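Local coordinates for protein anthranilate synthase component I (Streptococcus pneumoniae serotype 4, PDB 5KCK) that belongs to the anthranilate synthase component 1 family, whose chain folds into mixed helices and strands around large antiparallel sheets, at residues L293-V307 and Y328-S342. Numbering follows the deposited sequence.
Sequences LLSDEKETAEHRMLV and YMEVELFRYVMHLTS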
loop_
_atom_site.group_PDB
_atom_site.type_symbol
_atom_site.label_atom_id
_atom_site.label_comp_id
_atom_site.label_asym_id
_atom_site.label_seq_id
_atom_site.Cartn_x
_atom_site.Cartn_y
_atom_site.Cartn_z
ATOM N N LEU A 293 -26.941 -6.014 -10.143
ATOM C CA LEU A 293 -26.794 -6.945 -9.029
ATOM C C LEU A 293 -27.776 -6.631 -7.905
ATOM O O LEU A 293 -28.277 -7.545 -7.242
ATOM C CB LEU A 293 -25.356 -6.924 -8.509
ATOM C CG LEU A 293 -25.076 -7.827 -7.301
ATOM C CD1 LEU A 293 -25.359 -9.292 -7.625
ATOM C CD2 LEU A 293 -23.652 -7.646 -6.793
ATOM N N LEU A 294 -28.056 -5.348 -7.665
ATOM C CA LEU A 294 -29.048 -4.998 -6.652
ATOM C C LEU A 294 -30.465 -5.368 -7.080
ATOM O O LEU A 294 -31.353 -5.453 -6.223
ATOM C CB LEU A 294 -28.966 -3.507 -6.321
ATOM C CG LEU A 294 -27.709 -3.051 -5.577
ATOM C CD1 LEU A 294 -27.734 -1.542 -5.392
ATOM C CD2 LEU A 294 -27.576 -3.759 -4.231
ATOM N N SER A 295 -30.700 -5.579 -8.378
ATOM C CA SER A 295 -31.894 -6.301 -8.804
ATOM C C SER A 295 -31.558 -7.786 -8.771
ATOM O O SER A 295 -30.746 -8.210 -7.943
ATOM C CB SER A 295 -32.363 -5.853 -10.190
ATOM O OG SER A 295 -31.522 -6.347 -11.217
ATOM N N ASP A 296 -32.150 -8.583 -9.657
ATOM C CA ASP A 296 -31.961 -10.031 -9.616
ATOM C C ASP A 296 -32.415 -10.568 -8.266
ATOM O O ASP A 296 -31.593 -10.823 -7.378
ATOM C CB ASP A 296 -30.501 -10.416 -9.885
ATOM C CG ASP A 296 -30.343 -11.874 -10.285
ATOM O OD1 ASP A 296 -31.266 -12.672 -10.014
ATOM O OD2 ASP A 296 -29.295 -12.219 -10.875
ATOM N N GLU A 297 -33.727 -10.746 -8.110
ATOM C CA GLU A 297 -34.297 -11.202 -6.849
ATOM C C GLU A 297 -33.747 -12.555 -6.408
ATOM O O GLU A 297 -33.948 -12.931 -5.249
ATOM C CB GLU A 297 -35.822 -11.250 -6.973
ATOM C CG GLU A 297 -36.409 -9.982 -7.602
ATOM C CD GLU A 297 -37.922 -10.016 -7.736
ATOM O OE1 GLU A 297 -38.586 -10.666 -6.901
ATOM O OE2 GLU A 297 -38.451 -9.390 -8.682
ATOM N N LYS A 298 -33.055 -13.281 -7.290
ATOM C CA LYS A 298 -32.410 -14.533 -6.904
ATOM C C LYS A 298 -31.103 -14.287 -6.163
ATOM O O LYS A 298 -30.803 -14.983 -5.186
ATOM C CB LYS A 298 -32.157 -15.400 -8.140
ATOM C CG LYS A 298 -32.859 -16.755 -8.131
ATOM C CD LYS A 298 -32.626 -17.507 -9.439
ATOM C CE LYS A 298 -31.143 -17.799 -9.658
ATOM N NZ LYS A 298 -30.884 -18.375 -11.011
ATOM N N GLU A 299 -30.314 -13.304 -6.611
ATOM C CA GLU A 299 -29.024 -13.025 -5.984
ATOM C C GLU A 299 -29.187 -12.299 -4.656
ATOM O O GLU A 299 -28.465 -12.590 -3.696
ATOM C CB GLU A 299 -28.145 -12.203 -6.927
ATOM C CG GLU A 299 -27.776 -12.907 -8.223
ATOM C CD GLU A 299 -26.574 -13.827 -8.083
ATOM O OE1 GLU A 299 -26.133 -14.078 -6.939
ATOM O OE2 GLU A 299 -26.066 -14.295 -9.126
ATOM N N THR A 300 -30.118 -11.343 -4.582
ATOM C CA THR A 300 -30.386 -10.691 -3.306
ATOM C C THR A 300 -30.970 -11.675 -2.300
ATOM O O THR A 300 -30.584 -11.668 -1.127
ATOM C CB THR A 300 -31.323 -9.499 -3.497
ATOM O OG1 THR A 300 -32.554 -9.948 -4.072
ATOM C CG2 THR A 300 -30.690 -8.466 -4.401
ATOM N N ALA A 301 -31.898 -12.531 -2.743
ATOM C CA ALA A 301 -32.432 -13.564 -1.858
ATOM C C ALA A 301 -31.322 -14.467 -1.336
ATOM O O ALA A 301 -31.304 -14.815 -0.149
ATOM C CB ALA A 301 -33.496 -14.389 -2.582
ATOM N N GLU A 302 -30.389 -14.859 -2.209
ATOM C CA GLU A 302 -29.209 -15.600 -1.772
ATOM C C GLU A 302 -28.501 -14.873 -0.637
ATOM O O GLU A 302 -28.236 -15.451 0.424
ATOM C CB GLU A 302 -28.248 -15.798 -2.947
ATOM C CG GLU A 302 -28.467 -17.054 -3.769
ATOM C CD GLU A 302 -27.714 -18.253 -3.217
ATOM O OE1 GLU A 302 -28.301 -19.355 -3.180
ATOM O OE2 GLU A 302 -26.536 -18.093 -2.820
ATOM N N HIS A 303 -28.194 -13.592 -0.845
ATOM C CA HIS A 303 -27.461 -12.837 0.159
ATOM C C HIS A 303 -28.265 -12.705 1.448
ATOM O O HIS A 303 -27.751 -12.956 2.543
ATOM C CB HIS A 303 -27.098 -11.460 -0.384
ATOM C CG HIS A 303 -26.367 -10.611 0.606
ATOM N ND1 HIS A 303 -25.004 -10.686 0.784
ATOM C CD2 HIS A 303 -26.815 -9.691 1.493
ATOM C CE1 HIS A 303 -24.639 -9.840 1.732
ATOM N NE2 HIS A 303 -25.719 -9.221 2.176
ATOM N N ARG A 304 -29.529 -12.295 1.335
ATOM C CA ARG A 304 -30.375 -12.152 2.512
ATOM C C ARG A 304 -30.400 -13.439 3.330
ATOM O O ARG A 304 -30.365 -13.404 4.565
ATOM C CB ARG A 304 -31.780 -11.755 2.069
ATOM C CG ARG A 304 -32.672 -11.191 3.137
ATOM C CD ARG A 304 -33.987 -10.728 2.506
ATOM N NE ARG A 304 -33.752 -10.003 1.257
ATOM C CZ ARG A 304 -34.219 -10.367 0.063
ATOM N NH1 ARG A 304 -34.978 -11.451 -0.067
ATOM N NH2 ARG A 304 -33.934 -9.635 -1.006
HETATM N N MSE A 305 -30.434 -14.585 2.655
HETATM C CA MSE A 305 -30.446 -15.887 3.305
HETATM C C MSE A 305 -29.179 -16.079 4.135
HETATM O O MSE A 305 -29.221 -16.636 5.233
HETATM C CB MSE A 305 -30.576 -16.993 2.259
HETATM C CG MSE A 305 -31.431 -18.177 2.671
HETATM SE SE MSE A 305 -32.528 -18.846 1.186
HETATM C CE MSE A 305 -33.893 -17.448 1.127
ATOM N N LEU A 306 -28.052 -15.601 3.607
ATOM C CA LEU A 306 -26.796 -15.713 4.341
ATOM C C LEU A 306 -26.748 -14.726 5.500
ATOM O O LEU A 306 -26.182 -15.031 6.554
ATOM C CB LEU A 306 -25.610 -15.493 3.406
ATOM C CG LEU A 306 -24.428 -16.411 3.682
ATOM C CD1 LEU A 306 -24.747 -17.836 3.252
ATOM C CD2 LEU A 306 -23.192 -15.891 2.984
ATOM N N VAL A 307 -27.322 -13.535 5.321
ATOM C CA VAL A 307 -27.400 -12.586 6.428
ATOM C C VAL A 307 -28.221 -13.178 7.564
ATOM O O VAL A 307 -27.818 -13.141 8.731
ATOM C CB VAL A 307 -27.979 -11.242 5.953
ATOM C CG1 VAL A 307 -28.127 -10.278 7.127
ATOM C CG2 VAL A 307 -27.094 -10.639 4.870
ATOM N N TYR A 328 -25.522 -3.363 5.418
ATOM C CA TYR A 328 -26.496 -4.287 4.855
ATOM C C TYR A 328 -26.509 -4.210 3.340
ATOM O O TYR A 328 -26.812 -3.157 2.769
ATOM C CB TYR A 328 -27.909 -4.037 5.381
ATOM C CG TYR A 328 -28.856 -5.054 4.800
ATOM C CD1 TYR A 328 -28.572 -6.413 4.916
ATOM C CD2 TYR A 328 -30.003 -4.675 4.115
ATOM C CE1 TYR A 328 -29.399 -7.367 4.387
ATOM C CE2 TYR A 328 -30.849 -5.630 3.578
ATOM C CZ TYR A 328 -30.537 -6.978 3.719
ATOM O OH TYR A 328 -31.346 -7.962 3.200
HETATM N N MSE A 329 -26.233 -5.346 2.707
HETATM C CA MSE A 329 -26.342 -5.536 1.268
HETATM C C MSE A 329 -25.749 -4.392 0.471
HETATM O O MSE A 329 -26.279 -3.994 -0.561
HETATM C CB MSE A 329 -27.797 -5.744 0.868
HETATM C CG MSE A 329 -27.943 -6.671 -0.319
HETATM SE SE MSE A 329 -29.753 -7.303 -0.544
HETATM C CE MSE A 329 -30.661 -5.584 -0.748
ATOM N N GLU A 330 -24.655 -3.847 0.982
ATOM C CA GLU A 330 -23.848 -2.961 0.173
ATOM C C GLU A 330 -23.022 -3.793 -0.800
ATOM O O GLU A 330 -22.832 -5.000 -0.628
ATOM C CB GLU A 330 -22.971 -2.079 1.056
ATOM C CG GLU A 330 -23.757 -0.932 1.663
ATOM C CD GLU A 330 -23.054 -0.271 2.825
ATOM O OE1 GLU A 330 -21.811 -0.379 2.915
ATOM O OE2 GLU A 330 -23.755 0.354 3.652
ATOM N N VAL A 331 -22.568 -3.147 -1.861
ATOM C CA VAL A 331 -22.014 -3.848 -3.010
ATOM C C VAL A 331 -20.497 -3.700 -2.997
ATOM O O VAL A 331 -19.975 -2.593 -2.809
ATOM C CB VAL A 331 -22.644 -3.329 -4.312
ATOM C CG1 VAL A 331 -23.007 -1.850 -4.161
ATOM C CG2 VAL A 331 -21.724 -3.573 -5.493
ATOM N N GLU A 332 -19.792 -4.823 -3.163
ATOM C CA GLU A 332 -18.333 -4.866 -3.169
ATOM C C GLU A 332 -17.855 -5.592 -4.421
ATOM O O GLU A 332 -18.287 -6.718 -4.692
ATOM C CB GLU A 332 -17.795 -5.563 -1.911
ATOM N N LEU A 333 -16.959 -4.954 -5.176
ATOM C CA LEU A 333 -16.549 -5.433 -6.495
ATOM C C LEU A 333 -15.103 -5.914 -6.434
ATOM O O LEU A 333 -14.182 -5.106 -6.280
ATOM C CB LEU A 333 -16.715 -4.338 -7.548
ATOM N N PHE A 334 -14.911 -7.225 -6.566
ATOM C CA PHE A 334 -13.586 -7.824 -6.623
ATOM C C PHE A 334 -13.102 -7.827 -8.076
ATOM O O PHE A 334 -13.630 -7.095 -8.919
ATOM C CB PHE A 334 -13.623 -9.222 -6.004
ATOM N N ARG A 335 -12.100 -8.655 -8.394
ATOM C CA ARG A 335 -11.428 -8.594 -9.691
ATOM C C ARG A 335 -11.582 -9.878 -10.502
ATOM O O ARG A 335 -10.750 -10.159 -11.372
ATOM C CB ARG A 335 -9.946 -8.260 -9.506
ATOM C CG ARG A 335 -9.699 -7.048 -8.632
ATOM C CD ARG A 335 -10.501 -5.857 -9.113
ATOM N NE ARG A 335 -9.639 -4.712 -9.370
ATOM C CZ ARG A 335 -10.074 -3.465 -9.509
ATOM N NH1 ARG A 335 -11.369 -3.197 -9.408
ATOM N NH2 ARG A 335 -9.212 -2.485 -9.743
ATOM N N TYR A 336 -12.627 -10.660 -10.241
ATOM C CA TYR A 336 -12.971 -11.798 -11.084
ATOM C C TYR A 336 -14.465 -12.066 -10.979
ATOM O O TYR A 336 -15.046 -12.739 -11.840
ATOM C CB TYR A 336 -12.166 -13.037 -10.685
ATOM N N VAL A 337 -15.093 -11.523 -9.936
ATOM C CA VAL A 337 -16.506 -11.761 -9.661
ATOM C C VAL A 337 -16.992 -10.660 -8.722
ATOM O O VAL A 337 -16.192 -9.961 -8.093
ATOM C CB VAL A 337 -16.719 -13.181 -9.071
ATOM C CG1 VAL A 337 -16.225 -13.260 -7.625
ATOM C CG2 VAL A 337 -18.171 -13.622 -9.201
HETATM N N MSE A 338 -18.313 -10.498 -8.640
HETATM C CA MSE A 338 -18.956 -9.423 -7.879
HETATM C C MSE A 338 -19.917 -10.003 -6.831
HETATM O O MSE A 338 -20.548 -11.033 -7.076
HETATM C CB MSE A 338 -19.703 -8.492 -8.835
HETATM C CG MSE A 338 -19.843 -7.052 -8.380
HETATM SE SE MSE A 338 -20.734 -5.974 -9.756
HETATM C CE MSE A 338 -20.533 -4.204 -8.955
ATOM N N HIS A 339 -20.036 -9.344 -5.675
ATOM C CA HIS A 339 -20.806 -9.898 -4.565
ATOM C C HIS A 339 -21.510 -8.799 -3.779
ATOM O O HIS A 339 -21.079 -7.642 -3.754
ATOM C CB HIS A 339 -19.918 -10.700 -3.601
ATOM C CG HIS A 339 -19.564 -12.071 -4.089
ATOM N ND1 HIS A 339 -18.281 -12.425 -4.446
ATOM C CD2 HIS A 339 -20.321 -13.180 -4.260
ATOM C CE1 HIS A 339 -18.264 -13.691 -4.821
ATOM N NE2 HIS A 339 -19.490 -14.173 -4.721
ATOM N N LEU A 340 -22.588 -9.194 -3.105
ATOM C CA LEU A 340 -23.265 -8.345 -2.131
ATOM C C LEU A 340 -22.729 -8.646 -0.736
ATOM O O LEU A 340 -22.563 -9.812 -0.367
ATOM C CB LEU A 340 -24.773 -8.579 -2.179
ATOM C CG LEU A 340 -25.422 -8.232 -3.521
ATOM C CD1 LEU A 340 -26.764 -8.937 -3.679
ATOM C CD2 LEU A 340 -25.580 -6.724 -3.645
ATOM N N THR A 341 -22.458 -7.591 0.039
ATOM C CA THR A 341 -21.755 -7.735 1.308
ATOM C C THR A 341 -22.545 -7.139 2.471
ATOM O O THR A 341 -23.239 -6.125 2.332
ATOM C CB THR A 341 -20.363 -7.084 1.248
ATOM O OG1 THR A 341 -19.614 -7.455 2.409
ATOM C CG2 THR A 341 -20.468 -5.574 1.211
ATOM N N SER A 342 -22.407 -7.776 3.635
ATOM C CA SER A 342 -23.051 -7.319 4.859
ATOM C C SER A 342 -22.173 -7.648 6.059
ATOM O O SER A 342 -21.267 -8.487 5.985
ATOM C CB SER A 342 -24.436 -7.952 5.045
ATOM O OG SER A 342 -25.319 -7.617 3.992
#
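The imidazole ring of His303 lies against the strand that carries Leu340 and Ser342. Here helix 297-316 packs on the beta hairpin of strands 324-333 and 338-347, at one end of a large antiparallel sheet. Leu340 CB covers one face of the His303 ring in a CH-pi contact, 3.9 Å from the ring centroid and nearer the ring margin than its middle. Ser342 sits at the ring edge. Met329 CG comes in obliquely near His303 CD2. The Tyr328 ring has Met329 CB over the centre of one face and Val307 CG2 at its edge. The Arg304 guanidinium has Tyr328 OH at its edge and the backbone Thr300 O over one face.

The axes of helix 297-307 and strand 338-342 come within 9.0 Å of each other, with 37° between their directions. His303 CG is anti to the backbone N (chi1 179°), which carries the ring out to the strand. There His303 NE2 and Ser342 OG are hydrogen-bonded at 2.5 Å. This is very short, so the exact length is doubtful. Ser342 OG accepts a nearly straight bond from Met329 N at 2.8 Å (171°). The same hydroxyl therefore probably links the helix to the corner where the chain turns at Met329. Thr341, whose CB points away from the helix, bonds Asn271 through OG1.

At the other end the contact is apolar. Leu340 CD2 meets Leu294 CD2 at 3.6 Å, while Leu293 CG and CD2 lie alongside Leu340 CG, the two side chains running antiparallel. Leu340 CD1 reaches Thr300 CG2. Leu293, Leu294 and helix 297-316 therefore share one leucine. Toward Val307, Tyr328 OH lies across the Arg304 chain, 3.5 Å from Arg304 CG. Between the two ends, the selenium of selenomethionine Met329 rests 4.0 Å from Thr300 CB.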